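Local structure of ribokinase (Arabidopsis thaliana, 6ILS) at residues 119-122 against 123-127; 144-147 against 148-151; 173-177 against 178-182. The protein catalyses the magnesium-dependent transfer of a phosphoryl group from ATP to O-5 of D-ribose, as a homodimeric kinase of the PfkB family. All blocks are in the same frame, centred on the assembly; numbering follows the deposited sequence.

Interaction 1: residues 119-122 against 123-127; sequences KAWP and EIMSD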
ATOM      1  N   LYS B 119      -7.546  -0.601  16.411  1.00 24.44           N
ATOM      2  CA  LYS B 119      -6.929   0.207  17.459  1.00 30.06           C
ATOM      3  C   LYS B 119      -7.514   1.596  17.683  1.00 29.49           C
ATOM      4  O   LYS B 119      -7.143   2.264  18.648  1.00 34.16           O
ATOM      5  CB  LYS B 119      -5.428   0.315  17.170  1.00 31.52           C
ATOM      6  CG  LYS B 119      -4.707  -1.015  17.385  1.00 36.15           C
ATOM      7  CD  LYS B 119      -3.263  -0.965  16.917  1.00 46.27           C
ATOM      8  CE  LYS B 119      -2.529  -2.250  17.274  1.00 50.44           C
ATOM      9  NZ  LYS B 119      -1.132  -2.231  16.759  1.00 56.08           N
ATOM     10  N   ALA B 120      -8.447   2.030  16.844  1.00 26.77           N
ATOM     11  CA  ALA B 120      -8.944   3.399  16.942  1.00 26.11           C
ATOM     12  C   ALA B 120     -10.356   3.520  17.483  1.00 27.81           C
ATOM     13  O   ALA B 120     -10.988   4.562  17.331  1.00 27.58           O
ATOM     14  CB  ALA B 120      -8.869   4.072  15.586  1.00 28.32           C
ATOM     15  N   TRP B 121     -10.864   2.452  18.084  1.00 28.10           N
ATOM     16  CA  TRP B 121     -12.195   2.475  18.661  1.00 27.95           C
ATOM     17  C   TRP B 121     -12.128   2.905  20.123  1.00 30.21           C
ATOM     18  O   TRP B 121     -11.156   2.609  20.802  1.00 31.83           O
ATOM     19  CB  TRP B 121     -12.849   1.095  18.558  1.00 26.51           C
ATOM     20  CG  TRP B 121     -13.115   0.630  17.145  1.00 22.27           C
ATOM     21  CD1 TRP B 121     -12.301  -0.146  16.361  1.00 22.24           C
ATOM     22  CD2 TRP B 121     -14.276   0.913  16.363  1.00 21.95           C
ATOM     23  NE1 TRP B 121     -12.893  -0.354  15.126  1.00 22.31           N
ATOM     24  CE2 TRP B 121     -14.109   0.277  15.110  1.00 20.21           C
ATOM     25  CE3 TRP B 121     -15.451   1.631  16.599  1.00 25.34           C
ATOM     26  CZ2 TRP B 121     -15.075   0.337  14.111  1.00 18.92           C
ATOM     27  CZ3 TRP B 121     -16.404   1.700  15.598  1.00 22.87           C
ATOM     28  CH2 TRP B 121     -16.206   1.051  14.362  1.00 19.68           C
ATOM     29  N   PRO B 122     -13.174   3.576  20.618  1.00 29.24           N
ATOM     30  CA  PRO B 122     -13.145   3.896  22.050  1.00 35.50           C
ATOM     31  C   PRO B 122     -13.298   2.636  22.890  1.00 36.38           C
ATOM     32  O   PRO B 122     -13.838   1.634  22.409  1.00 35.07           O
ATOM     33  CB  PRO B 122     -14.344   4.823  22.224  1.00 31.48           C
ATOM     34  CG  PRO B 122     -15.320   4.325  21.203  1.00 34.64           C
ATOM     35  CD  PRO B 122     -14.485   3.864  20.016  1.00 31.36           C
ATOM     36  N   GLU B 123     -12.810   2.675  24.124  1.00 36.25           N
ATOM     37  CA  GLU B 123     -12.972   1.559  25.040  1.00 35.29           C
ATOM     38  C   GLU B 123     -14.461   1.272  25.238  1.00 34.21           C
ATOM     39  O   GLU B 123     -14.889   0.117  25.255  1.00 34.50           O
ATOM     40  CB  GLU B 123     -12.288   1.866  26.374  1.00 46.92           C
ATOM     41  CG  GLU B 123     -12.721   0.957  27.519  1.00 57.22           C
ATOM     42  CD  GLU B 123     -11.877   1.136  28.775  1.00 79.65           C
ATOM     43  OE1 GLU B 123     -10.798   1.763  28.687  1.00 77.66           O
ATOM     44  OE2 GLU B 123     -12.301   0.659  29.850  1.00 91.26           O
ATOM     45  N   ILE B 124     -15.238   2.340  25.387  1.00 36.61           N
ATOM     46  CA  ILE B 124     -16.687   2.262  25.481  1.00 38.23           C
ATOM     47  C   ILE B 124     -17.304   3.112  24.388  1.00 39.92           C
ATOM     48  O   ILE B 124     -16.968   4.283  24.243  1.00 37.90           O
ATOM     49  CB  ILE B 124     -17.210   2.756  26.849  1.00 39.93           C
ATOM     50  CG1 ILE B 124     -16.527   2.003  27.992  1.00 40.06           C
ATOM     51  CG2 ILE B 124     -18.721   2.611  26.928  1.00 36.90           C
ATOM     52  CD1 ILE B 124     -16.738   0.507  27.941  1.00 45.28           C
ATOM     53  N   MET B 125     -18.207   2.523  23.614  1.00 38.81           N
ATOM     54  CA  MET B 125     -18.888   3.266  22.566  1.00 41.39           C
ATOM     55  C   MET B 125     -19.796   4.312  23.175  1.00 44.97           C
ATOM     56  O   MET B 125     -20.597   3.996  24.052  1.00 45.51           O
ATOM     57  CB  MET B 125     -19.703   2.325  21.687  1.00 42.08           C
ATOM     58  CG  MET B 125     -18.869   1.262  21.017  1.00 41.32           C
ATOM     59  SD  MET B 125     -18.140   1.895  19.504  1.00 46.31           S
ATOM     60  CE  MET B 125     -19.595   1.933  18.454  1.00 39.45           C
ATOM     61  N   SER B 126     -19.680   5.554  22.713  1.00 51.25           N
ATOM     62  CA  SER B 126     -20.580   6.607  23.189  1.00 54.69           C
ATOM     63  C   SER B 126     -21.977   6.381  22.629  1.00 56.39           C
ATOM     64  O   SER B 126     -22.135   5.745  21.589  1.00 53.33           O
ATOM     65  CB  SER B 126     -20.074   7.991  22.792  1.00 56.58           C
ATOM     66  OG  SER B 126     -20.418   8.277  21.451  1.00 59.17           O
ATOM     67  N   ASP B 127     -22.986   6.918  23.311  1.00 60.90           N
ATOM     68  CA  ASP B 127     -24.370   6.624  22.968  1.00 58.42           C
ATOM     69  C   ASP B 127     -24.836   7.286  21.672  1.00 56.91           C
ATOM     70  O   ASP B 127     -25.905   6.943  21.143  1.00 57.08           O
ATOM     71  CB  ASP B 127     -25.291   7.031  24.114  1.00 61.74           C
ATOM     72  CG  ASP B 127     -25.517   5.905  25.101  1.00 65.18           C
ATOM     73  OD1 ASP B 127     -24.715   5.768  26.046  1.00 70.28           O
ATOM     74  OD2 ASP B 127     -26.486   5.142  24.915  1.00 64.70           O
TER
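Trp121 and Met125 are brought together by the same first torsion: each CG stands anti to its own carbonyl carbon and beside the backbone N (chi1 -65° in Trp121, -59° in Met125). The thioether then bends twice more, at chi2 and chi3, and this folding turns SD back toward the indole. The result is a Met-aromatic contact within a loop of the PfkB-family fold, between helix 116-119 and helix 131-134. SD of Met125 lies 4.0 Å from CE3 of Trp121 and 5.1 Å from the centroid of the six-membered ring, 67° off the ring normal, an oblique approach. Methionine suits this position because its flexible, polarisable chain can fit against both a flat indole and a proline ring.

Pro122 sits between the two residues in sequence and supplies the second surface. Its CG is 4.1 Å from SD of Met125, so the sulfur touches indole and pyrrolidine together. The pyrrolidine also lies against the Ile124-Met125 peptide, with Pro122 CB 3.4 Å from the carbonyl oxygen Ile124 O. No hydrogen bond joins residues 119-122 to 123-127. Instead, Gln152 of helix 147-158 uses its amide both ways, OE1 bonding to Met125 N and NE2 to Glu123 O, which ties the bend to that helix. Met125 is buried, resting also on Ile149 and Leu130, whereas Glu123 is exposed: its extended carboxylate chain suits the solvent side.

The Trp121 side chain is about 13 Å from the bound ribose, too far to touch it, and packs against strand 56-63 and helix 147-158. On the pyrrole part of the indole, NE1 of Trp121 makes a weak hydrogen bond to the backbone oxygen Asn117 O, in the preceding helix.

Interaction 2: residues 144-147 against 148-151; sequences EIPD and SINI. With RIB (alpha-D-ribofuranose), chain F.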
ATOM      1  N   GLU B 144     -13.306  -8.295  11.975  1.00 16.56           N
ATOM      2  CA  GLU B 144     -12.108  -7.536  11.594  1.00 15.69           C
ATOM      3  C   GLU B 144     -12.009  -6.236  12.394  1.00 20.02           C
ATOM      4  O   GLU B 144     -11.243  -5.334  12.042  1.00 18.28           O
ATOM      5  CB  GLU B 144     -12.126  -7.246  10.075  1.00 19.44           C
ATOM      6  CG  GLU B 144     -11.981  -8.491   9.216  1.00 19.02           C
ATOM      7  CD  GLU B 144     -11.703  -8.189   7.733  1.00 23.00           C
ATOM      8  OE1 GLU B 144     -12.137  -7.127   7.218  1.00 21.14           O
ATOM      9  OE2 GLU B 144     -11.024  -9.020   7.092  1.00 23.32           O
ATOM     10  N   ILE B 145     -12.809  -6.140  13.454  1.00 17.83           N
ATOM     11  CA  ILE B 145     -12.683  -5.088  14.473  1.00 20.00           C
ATOM     12  C   ILE B 145     -12.769  -5.796  15.849  1.00 22.08           C
ATOM     13  O   ILE B 145     -13.098  -6.991  15.912  1.00 22.11           O
ATOM     14  CB  ILE B 145     -13.770  -3.981  14.347  1.00 17.35           C
ATOM     15  CG1 ILE B 145     -15.139  -4.524  14.755  1.00 16.33           C
ATOM     16  CG2 ILE B 145     -13.811  -3.387  12.925  1.00 17.10           C
ATOM     17  CD1 ILE B 145     -16.235  -3.514  14.803  1.00 17.32           C
ATOM     18  N   PRO B 146     -12.446  -5.087  16.945  1.00 22.36           N
ATOM     19  CA  PRO B 146     -12.352  -5.825  18.224  1.00 24.09           C
ATOM     20  C   PRO B 146     -13.645  -6.494  18.704  1.00 23.39           C
ATOM     21  O   PRO B 146     -14.714  -5.931  18.562  1.00 20.17           O
ATOM     22  CB  PRO B 146     -11.934  -4.735  19.221  1.00 24.64           C
ATOM     23  CG  PRO B 146     -11.163  -3.762  18.393  1.00 23.45           C
ATOM     24  CD  PRO B 146     -11.876  -3.731  17.057  1.00 22.67           C
ATOM     25  N   ASP B 147     -13.514  -7.681  19.294  1.00 28.23           N
ATOM     26  CA  ASP B 147     -14.637  -8.379  19.924  1.00 29.24           C
ATOM     27  C   ASP B 147     -15.450  -7.448  20.819  1.00 24.91           C
ATOM     28  O   ASP B 147     -16.676  -7.502  20.847  1.00 23.87           O
ATOM     29  CB  ASP B 147     -14.133  -9.573  20.750  1.00 30.44           C
ATOM     30  CG  ASP B 147     -13.670 -10.742  19.886  1.00 34.92           C
ATOM     31  OD1 ASP B 147     -14.167 -10.890  18.752  1.00 33.60           O
ATOM     32  OD2 ASP B 147     -12.812 -11.527  20.349  1.00 38.56           O
ATOM     33  N   SER B 148     -14.757  -6.578  21.543  1.00 28.04           N
ATOM     34  CA  SER B 148     -15.414  -5.713  22.516  1.00 27.69           C
ATOM     35  C   SER B 148     -16.397  -4.772  21.864  1.00 27.21           C
ATOM     36  O   SER B 148     -17.490  -4.554  22.374  1.00 23.86           O
ATOM     37  CB  SER B 148     -14.387  -4.897  23.304  1.00 30.08           C
ATOM     38  OG  SER B 148     -15.041  -3.827  23.961  1.00 35.23           O
ATOM     39  N   ILE B 149     -15.997  -4.215  20.725  1.00 23.84           N
ATOM     40  CA  ILE B 149     -16.851  -3.320  19.971  1.00 21.28           C
ATOM     41  C   ILE B 149     -18.044  -4.071  19.386  1.00 19.16           C
ATOM     42  O   ILE B 149     -19.170  -3.582  19.446  1.00 19.24           O
ATOM     43  CB  ILE B 149     -16.040  -2.627  18.846  1.00 20.67           C
ATOM     44  CG1 ILE B 149     -14.911  -1.801  19.468  1.00 24.31           C
ATOM     45  CG2 ILE B 149     -16.950  -1.757  17.983  1.00 22.16           C
ATOM     46  CD1 ILE B 149     -15.408  -0.734  20.429  1.00 29.14           C
ATOM     47  N   ASN B 150     -17.801  -5.255  18.818  1.00 20.91           N
ATOM     48  CA  ASN B 150     -18.916  -6.050  18.291  1.00 19.24           C
ATOM     49  C   ASN B 150     -19.937  -6.381  19.371  1.00 20.43           C
ATOM     50  O   ASN B 150     -21.138  -6.353  19.125  1.00 21.19           O
ATOM     51  CB  ASN B 150     -18.424  -7.349  17.661  1.00 21.14           C
ATOM     52  CG  ASN B 150     -17.953  -7.159  16.231  1.00 18.86           C
ATOM     53  OD1 ASN B 150     -18.413  -6.257  15.529  1.00 15.98           O
ATOM     54  ND2 ASN B 150     -17.034  -8.000  15.805  1.00 20.08           N
ATOM     55  N   ILE B 151     -19.442  -6.703  20.563  1.00 25.67           N
ATOM     56  CA  ILE B 151     -20.334  -7.064  21.672  1.00 23.18           C
ATOM     57  C   ILE B 151     -21.213  -5.880  22.048  1.00 23.33           C
ATOM     58  O   ILE B 151     -22.425  -6.010  22.151  1.00 26.78           O
ATOM     59  CB  ILE B 151     -19.532  -7.580  22.884  1.00 24.17           C
ATOM     60  CG1 ILE B 151     -19.001  -8.980  22.581  1.00 27.48           C
ATOM     61  CG2 ILE B 151     -20.415  -7.603  24.133  1.00 30.34           C
ATOM     62  CD1 ILE B 151     -17.943  -9.465  23.529  1.00 30.79           C
TER
HETATM   63  O5  RIB F 402     -13.833 -10.312   2.064  1.00 23.86           O
HETATM   64  C5  RIB F 402     -12.906  -9.495   1.399  1.00 29.46           C
HETATM   65  C4  RIB F 402     -12.140  -8.783   2.313  1.00 31.25           C
HETATM   66  O4  RIB F 402     -11.481  -9.668   3.342  1.00 37.35           O
HETATM   67  C3  RIB F 402     -10.912  -8.203   1.488  1.00 35.27           C
HETATM   68  O3  RIB F 402     -11.341  -6.890   0.883  1.00 32.26           O
HETATM   69  C2  RIB F 402      -9.931  -8.186   2.273  1.00 35.67           C
HETATM   70  O2  RIB F 402      -9.505  -6.818   2.653  1.00 29.15           O
HETATM   71  C1  RIB F 402     -10.352  -9.071   3.624  1.00 36.28           C
HETATM   72  O1  RIB F 402     -10.507  -8.236   4.712  1.00 29.79           O
HETATM   73  O   HOH W   1     -14.216  -9.373  16.529  1.00 30.90           O
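Pro146 O receives two backbone donors across the turn, a weak bond from Ile149 N and a nearly straight one from Asn150 N (3.2 Å, N-H...O angle 169°). Pro146 holds the N-cap position of helix 147-158, whose i to i+4 bonds need no N-H there. Asp147 O continues the helical pattern, accepting from Ile151 N at 2.9 Å.

The polar side chains meet through one water. It donates to Ile145 O and to Asp147 OD1, both at 2.7 Å, and accepts a weak bond from Asn150 ND2. Asp147 OD1 also forms a salt bridge with Arg143, while Asn150 ND2 has a stronger partner in Gln142 O. Ser148 OG pairs with Gln152 NE2. Were Asn150 an alanine, Gln142 O would probably lose this donor, the water one of its three partners, and Ile145 CD1 the amide it packs on.

Glu144 points into the sugar pocket: its OE2 accepts from O1 of the ribose at 2.6 Å, and OE1 is hydrogen-bonded to Ser10 OG and to the backbone N of Lys41, whose NZ also bonds the ribose; together they steady the carboxylate. Ile145 CG1 lies between the backbone N and the carbonyl carbon (chi1 71°), which carries CD1 to Asn150 OD1 and, at 3.7 Å, to Ile149 CG2, the two isoleucines crossing at about a right angle.

The segment thus links strand 138-143 to helix 147-158, as part of a beta-alpha-beta crossover to the parallel strand 164-170, with Trp121 packed on Ile145, Pro146 and Ile149 and helix 177-180 against Asn150 and Ile151.

Interaction 3: residues 173-177 against 178-182; sequences TPIPN and ELLDS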
ATOM      1  N   THR B 173      -9.898 -16.409  15.479  1.00 40.20           N
ATOM      2  CA  THR B 173     -10.018 -16.668  16.911  1.00 36.58           C
ATOM      3  C   THR B 173     -11.416 -17.168  17.270  1.00 41.17           C
ATOM      4  O   THR B 173     -12.377 -16.909  16.537  1.00 36.66           O
ATOM      5  CB  THR B 173      -9.710 -15.406  17.729  1.00 36.45           C
ATOM      6  OG1 THR B 173     -10.659 -14.384  17.403  1.00 39.38           O
ATOM      7  CG2 THR B 173      -8.303 -14.915  17.436  1.00 35.67           C
ATOM      8  N   PRO B 174     -11.538 -17.895  18.400  1.00 38.38           N
ATOM      9  CA  PRO B 174     -12.877 -18.327  18.822  1.00 38.67           C
ATOM     10  C   PRO B 174     -13.800 -17.133  19.013  1.00 33.02           C
ATOM     11  O   PRO B 174     -13.343 -16.048  19.357  1.00 33.97           O
ATOM     12  CB  PRO B 174     -12.617 -19.042  20.153  1.00 38.40           C
ATOM     13  CG  PRO B 174     -11.197 -19.495  20.062  1.00 35.43           C
ATOM     14  CD  PRO B 174     -10.482 -18.428  19.282  1.00 38.38           C
ATOM     15  N   ILE B 175     -15.086 -17.324  18.762  1.00 36.32           N
ATOM     16  CA  ILE B 175     -16.056 -16.262  18.971  1.00 35.06           C
ATOM     17  C   ILE B 175     -16.537 -16.275  20.419  1.00 37.11           C
ATOM     18  O   ILE B 175     -16.977 -17.307  20.917  1.00 38.30           O
ATOM     19  CB  ILE B 175     -17.277 -16.404  18.043  1.00 36.06           C
ATOM     20  CG1 ILE B 175     -16.838 -16.588  16.585  1.00 36.93           C
ATOM     21  CG2 ILE B 175     -18.209 -15.210  18.217  1.00 27.11           C
ATOM     22  CD1 ILE B 175     -17.991 -16.914  15.643  1.00 34.48           C
ATOM     23  N   PRO B 176     -16.459 -15.127  21.097  1.00 35.17           N
ATOM     24  CA  PRO B 176     -16.944 -15.032  22.477  1.00 34.31           C
ATOM     25  C   PRO B 176     -18.427 -15.351  22.565  1.00 36.37           C
ATOM     26  O   PRO B 176     -19.202 -14.864  21.747  1.00 29.43           O
ATOM     27  CB  PRO B 176     -16.697 -13.566  22.838  1.00 34.67           C
ATOM     28  CG  PRO B 176     -15.650 -13.101  21.879  1.00 35.66           C
ATOM     29  CD  PRO B 176     -15.897 -13.852  20.617  1.00 33.86           C
ATOM     30  N   ASN B 177     -18.825 -16.150  23.550  1.00 31.27           N
ATOM     31  CA  ASN B 177     -20.223 -16.556  23.664  1.00 29.86           C
ATOM     32  C   ASN B 177     -21.122 -15.394  23.959  1.00 29.22           C
ATOM     33  O   ASN B 177     -22.307 -15.409  23.639  1.00 34.97           O
ATOM     34  CB  ASN B 177     -20.378 -17.621  24.752  1.00 33.97           C
ATOM     35  CG  ASN B 177     -19.804 -18.937  24.332  1.00 36.65           C
ATOM     36  OD1 ASN B 177     -20.162 -19.461  23.279  1.00 40.49           O
ATOM     37  ND2 ASN B 177     -18.879 -19.464  25.120  1.00 39.51           N
ATOM     38  N   GLU B 178     -20.545 -14.383  24.591  1.00 29.38           N
ATOM     39  CA  GLU B 178     -21.251 -13.159  24.865  1.00 28.59           C
ATOM     40  C   GLU B 178     -21.684 -12.541  23.535  1.00 28.65           C
ATOM     41  O   GLU B 178     -22.748 -11.934  23.432  1.00 29.35           O
ATOM     42  CB  GLU B 178     -20.350 -12.214  25.654  1.00 33.76           C
ATOM     43  CG  GLU B 178     -21.036 -10.985  26.146  1.00 35.58           C
ATOM     44  CD  GLU B 178     -20.097 -10.117  26.937  1.00 39.52           C
ATOM     45  OE1 GLU B 178     -18.879 -10.415  26.934  1.00 41.08           O
ATOM     46  OE2 GLU B 178     -20.571  -9.139  27.555  1.00 49.40           O
ATOM     47  N   LEU B 179     -20.864 -12.732  22.509  1.00 30.54           N
ATOM     48  CA  LEU B 179     -21.194 -12.177  21.198  1.00 28.37           C
ATOM     49  C   LEU B 179     -22.250 -13.046  20.516  1.00 23.64           C
ATOM     50  O   LEU B 179     -23.271 -12.536  20.052  1.00 27.04           O
ATOM     51  CB  LEU B 179     -19.936 -12.049  20.336  1.00 24.52           C
ATOM     52  CG  LEU B 179     -20.156 -11.443  18.935  1.00 23.88           C
ATOM     53  CD1 LEU B 179     -20.920 -10.128  19.010  1.00 21.90           C
ATOM     54  CD2 LEU B 179     -18.826 -11.277  18.217  1.00 22.07           C
ATOM     55  N   LEU B 180     -21.998 -14.351  20.453  1.00 27.78           N
ATOM     56  CA  LEU B 180     -22.968 -15.307  19.903  1.00 26.93           C
ATOM     57  C   LEU B 180     -24.360 -15.157  20.529  1.00 31.64           C
ATOM     58  O   LEU B 180     -25.376 -15.244  19.834  1.00 32.84           O
ATOM     59  CB  LEU B 180     -22.457 -16.744  20.080  1.00 28.08           C
ATOM     60  CG  LEU B 180     -21.169 -17.102  19.343  1.00 30.66           C
ATOM     61  CD1 LEU B 180     -20.667 -18.488  19.722  1.00 35.79           C
ATOM     62  CD2 LEU B 180     -21.354 -17.005  17.823  1.00 31.99           C
ATOM     63  N   ASP B 181     -24.419 -14.910  21.836  1.00 32.68           N
ATOM     64  CA  ASP B 181     -25.706 -14.746  22.516  1.00 31.81           C
ATOM     65  C   ASP B 181     -26.454 -13.476  22.142  1.00 32.36           C
ATOM     66  O   ASP B 181     -27.634 -13.341  22.458  1.00 34.12           O
ATOM     67  CB  ASP B 181     -25.520 -14.742  24.044  1.00 40.18           C
ATOM     68  CG  ASP B 181     -25.476 -16.135  24.638  1.00 46.00           C
ATOM     69  OD1 ASP B 181     -26.149 -17.043  24.101  1.00 45.83           O
ATOM     70  OD2 ASP B 181     -24.769 -16.316  25.655  1.00 51.67           O
ATOM     71  N   SER B 182     -25.773 -12.537  21.490  1.00 30.09           N
ATOM     72  CA  SER B 182     -26.360 -11.222  21.255  1.00 29.24           C
ATOM     73  C   SER B 182     -26.720 -10.963  19.788  1.00 25.95           C
ATOM     74  O   SER B 182     -27.300  -9.938  19.466  1.00 30.72           O
ATOM     75  CB  SER B 182     -25.403 -10.125  21.724  1.00 33.63           C
ATOM     76  OG  SER B 182     -24.997 -10.339  23.065  1.00 40.40           O
TER
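Asp181 N bonds to Asn177 O at 2.8 Å, and Pro176 O accepts from both Leu179 N and Leu180 N, which together start the short helix 177-180. Pro176 is its N-cap residue, in the loop that leads from strand 164-170 of this PfkB-family fold into the helix. The two bonds to Pro176 O differ: Leu180 N lies in the carbonyl plane and its N-H...O angle is 164°, whereas Leu179 N, at 2.8 Å, sits above that plane. Ser182 OG bonds back to Glu178 O at 2.8 Å, four residues earlier, within reach of a short hydroxyl side chain. Glu178 extends its carboxylate, through OE2, to a salt bridge with Lys155 NZ of helix 147-158.

Apolar contacts complete the turn. Ile175 is buried and directed at the helix. With CG1 beside the backbone N (chi1 -51°), CG2 is left anti to it and faces two leucines; the Ile175 and Leu180 side chains cross at about a right angle. Beta-branching supplies the CG2 methyl that meets both leucines, while CD1 also comes to Leu180 CD2. Val168 of strand 164-170 touches Ile175, and Val219 touches Leu180. Asn177, exposed, lays OD1 3.7 Å from CD1 of Leu180. The tightest of the methyl contacts is Ile175 CG2 to Leu180 CD2, at 3.6 Å, with Leu179 CD2 at 4.0 Å from the same methyl.

How the interactions relate
From the N terminus the three contacts come in series, none nested in or crossing another. Interaction 1 shapes the loop between helices 116-119 and 131-134; interaction 2 closes the turn from strand 138-143 into helix 147-158; interaction 3 closes that from strand 164-170 into helix 177-180. Interaction 2 is the middle piece: Trp121 CB and Pro122 O pack on Ile149 CD1 from earlier in the chain, while Pro176 CG meets Asp147 OD2 and Leu179 CB meets Ile151 CG1 from later in it. Interactions 1 and 3, about 10 Å apart at their nearest atoms, do not touch. The start of helix 147-158, which follows strand 138-143 of the large sheet, thus touches both neighbouring loops.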